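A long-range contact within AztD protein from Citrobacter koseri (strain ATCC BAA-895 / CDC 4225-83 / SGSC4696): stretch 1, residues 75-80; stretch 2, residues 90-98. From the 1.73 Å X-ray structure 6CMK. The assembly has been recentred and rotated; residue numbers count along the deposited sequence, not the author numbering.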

# COMPACT_ATOMS: atom_id res chain seq x y z
N SER B 75 -3.56 8.06 -2.90
CA SER B 75 -4.67 7.12 -2.87
C SER B 75 -5.33 6.97 -4.23
O SER B 75 -6.03 5.98 -4.45
CB SER B 75 -5.74 7.58 -1.87
OG SER B 75 -6.51 8.64 -2.40
N GLY B 76 -5.14 7.96 -5.11
CA GLY B 76 -5.82 8.02 -6.38
C GLY B 76 -7.26 8.47 -6.32
O GLY B 76 -7.93 8.49 -7.36
N ALA B 77 -7.77 8.84 -5.15
CA ALA B 77 -9.18 9.21 -5.05
C ALA B 77 -9.43 10.64 -5.51
O ALA B 77 -10.58 10.97 -5.83
CB ALA B 77 -9.68 9.02 -3.62
N THR B 78 -8.41 11.49 -5.55
CA THR B 78 -8.59 12.88 -5.96
C THR B 78 -7.56 13.26 -7.01
O THR B 78 -6.42 12.78 -6.99
CB THR B 78 -8.50 13.84 -4.77
OG1 THR B 78 -7.22 13.71 -4.14
CG2 THR B 78 -9.60 13.55 -3.77
N ILE B 79 -8.01 14.11 -7.94
CA ILE B 79 -7.22 14.74 -8.98
C ILE B 79 -7.30 16.24 -8.73
O ILE B 79 -8.40 16.77 -8.53
CB ILE B 79 -7.75 14.43 -10.39
CG1 ILE B 79 -7.93 12.93 -10.61
CG2 ILE B 79 -6.87 15.06 -11.46
CD1 ILE B 79 -6.67 12.16 -10.53
N PHE B 80 -6.16 16.91 -8.74
CA PHE B 80 -6.13 18.36 -8.58
C PHE B 80 -5.70 19.01 -9.88
O PHE B 80 -4.78 18.54 -10.55
CB PHE B 80 -5.21 18.75 -7.42
CG PHE B 80 -5.76 18.36 -6.08
CD1 PHE B 80 -5.61 17.07 -5.62
CD2 PHE B 80 -6.46 19.26 -5.30
CE1 PHE B 80 -6.14 16.69 -4.39
CE2 PHE B 80 -6.98 18.90 -4.08
CZ PHE B 80 -6.82 17.60 -3.62
N SER B 90 -8.72 23.49 -8.83
CA SER B 90 -9.96 22.73 -8.77
C SER B 90 -9.65 21.31 -8.35
O SER B 90 -8.53 20.83 -8.49
CB SER B 90 -10.68 22.72 -10.12
OG SER B 90 -11.03 24.02 -10.53
N THR B 91 -10.68 20.63 -7.84
CA THR B 91 -10.51 19.30 -7.28
C THR B 91 -11.56 18.37 -7.86
O THR B 91 -12.75 18.71 -7.91
CB THR B 91 -10.60 19.34 -5.77
OG1 THR B 91 -11.96 19.57 -5.37
CG2 THR B 91 -9.75 20.48 -5.26
N ILE B 92 -11.12 17.19 -8.28
CA ILE B 92 -11.95 16.19 -8.93
C ILE B 92 -11.90 14.92 -8.08
O ILE B 92 -10.82 14.47 -7.70
CB ILE B 92 -11.47 15.90 -10.36
CG1 ILE B 92 -11.68 17.13 -11.25
CG2 ILE B 92 -12.18 14.69 -10.96
CD1 ILE B 92 -10.89 17.07 -12.57
N ALA B 93 -13.07 14.34 -7.80
CA ALA B 93 -13.12 13.00 -7.25
C ALA B 93 -13.01 12.01 -8.41
O ALA B 93 -13.85 12.01 -9.31
CB ALA B 93 -14.40 12.77 -6.45
N SER B 94 -11.96 11.20 -8.39
CA SER B 94 -11.69 10.34 -9.53
C SER B 94 -12.79 9.30 -9.73
O SER B 94 -13.00 8.82 -10.85
CB SER B 94 -10.36 9.64 -9.34
OG SER B 94 -10.46 8.68 -8.30
N GLY B 95 -13.46 8.92 -8.66
CA GLY B 95 -14.46 7.88 -8.71
C GLY B 95 -13.90 6.49 -8.54
O GLY B 95 -14.65 5.52 -8.72
N ILE B 96 -12.61 6.35 -8.23
CA ILE B 96 -12.01 5.05 -7.95
C ILE B 96 -11.30 5.15 -6.61
O ILE B 96 -10.42 6.01 -6.43
CB ILE B 96 -11.02 4.61 -9.05
CG1 ILE B 96 -11.74 4.50 -10.40
CG2 ILE B 96 -10.38 3.28 -8.66
CD1 ILE B 96 -10.82 4.24 -11.59
N ALA B 97 -11.67 4.29 -5.68
CA ALA B 97 -11.04 4.26 -4.38
C ALA B 97 -10.96 2.82 -3.90
O ALA B 97 -11.72 1.95 -4.33
CB ALA B 97 -11.80 5.13 -3.37
N PHE B 98 -10.00 2.57 -3.01
CA PHE B 98 -9.73 1.22 -2.53
C PHE B 98 -9.78 1.13 -1.02
O PHE B 98 -9.64 2.12 -0.29
CB PHE B 98 -8.36 0.74 -3.01
CG PHE B 98 -8.26 0.64 -4.50
CD1 PHE B 98 -8.75 -0.47 -5.17
CD2 PHE B 98 -7.68 1.68 -5.23
CE1 PHE B 98 -8.64 -0.57 -6.56
CE2 PHE B 98 -7.57 1.58 -6.61
CZ PHE B 98 -8.06 0.47 -7.27
O HOH W 1 -8.01 4.74 -2.51
O HOH W 2 -7.83 5.15 -6.34
O HOH W 3 -13.01 9.54 -5.79

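The backbone does most of the joining here. Strand 78-80 runs antiparallel to strand 90-93, their N-to-C directions 156° apart, and Ile79 and Ile92 form the hydrogen-bonded pair of the register. Ile79 N donates to Ile92 O at 2.8 Å, and Ile92 N returns the bond to Ile79 O, also at 2.8 Å; with angles of 170° and 159° at the hydrogens, both are close to straight. One residue beyond the strands the same ladder gains another rung, Ser94 N to Ala77 O at 2.9 Å. The flanking pairs, Thr78 with Ala93 and Phe80 with Thr91, are non-hydrogen-bonded, and their CA atoms lie 4.7 Å apart. In such pairs the CA hydrogens face carbonyls of the opposing strand: Thr78 CA lies 3.2 Å from Ile92 O, and Phe80 CA 3.4 Å from Ser90 O. These CA-H...O contacts are weaker than the amide bonds but fill the space between them.

Beyond the ladder, Ser94 turns its side chain to the task. Its CA-to-CB bond points toward the other stretch, and with chi1 in the p well, Ser94 OG donates to Gly76 O at 2.7 Å. Ser94 OG also accepts from Ile96 N at 3.2 Å. A hydroxyl suits this place because it can donate and accept at once, tying the neighbouring loop to the turn that leads into the next strand. Ser75 plays a more local part, its OG accepting from Ala77 N at 3.0 Å.

The two glycines fit the turns. Gly76 has a phi of 77°, which favours glycine. Gly95, at phi 86° and psi 6°, is more constrained: a CB there would be jammed against the carbonyl oxygen of Ser94.

Apolar packing divides between the sheet's two faces. On one, Ile79 and Ile92 sit side by side with their CB atoms 4.0 Å apart; beta-branched residues favour extended backbones, and here they bring hydrocarbon together on the same face of the sheet. On the face shared by Thr78, Phe80, Thr91 and Ala93, the Phe80 ring reaches Thr91, with Phe80 CE2 3.4 Å from Thr91 CG2. Threonine serves well in this position, since its methyl meets the ring while its OG1 is hydrogen-bonded elsewhere in the structure. Further along, small side chains meet more loosely, Ala77 CB lying 4.4 Å from Ala97 CB.

Beyond the paired strands, waters add further links between the two stretches. Water 2 donates to both Ser75 O and Ile96 O, each at 2.7 Å, joining two carbonyls that could not bond to each other. Water 1 donates to Ser75 O at 3.0 Å and accepts from Phe98 N at 3.0 Å, while water 3 donates to Ala77 O at 2.8 Å and accepts from Gly95 N at 3.0 Å. Ala77 O thus receives both a water and the amide of Ser94.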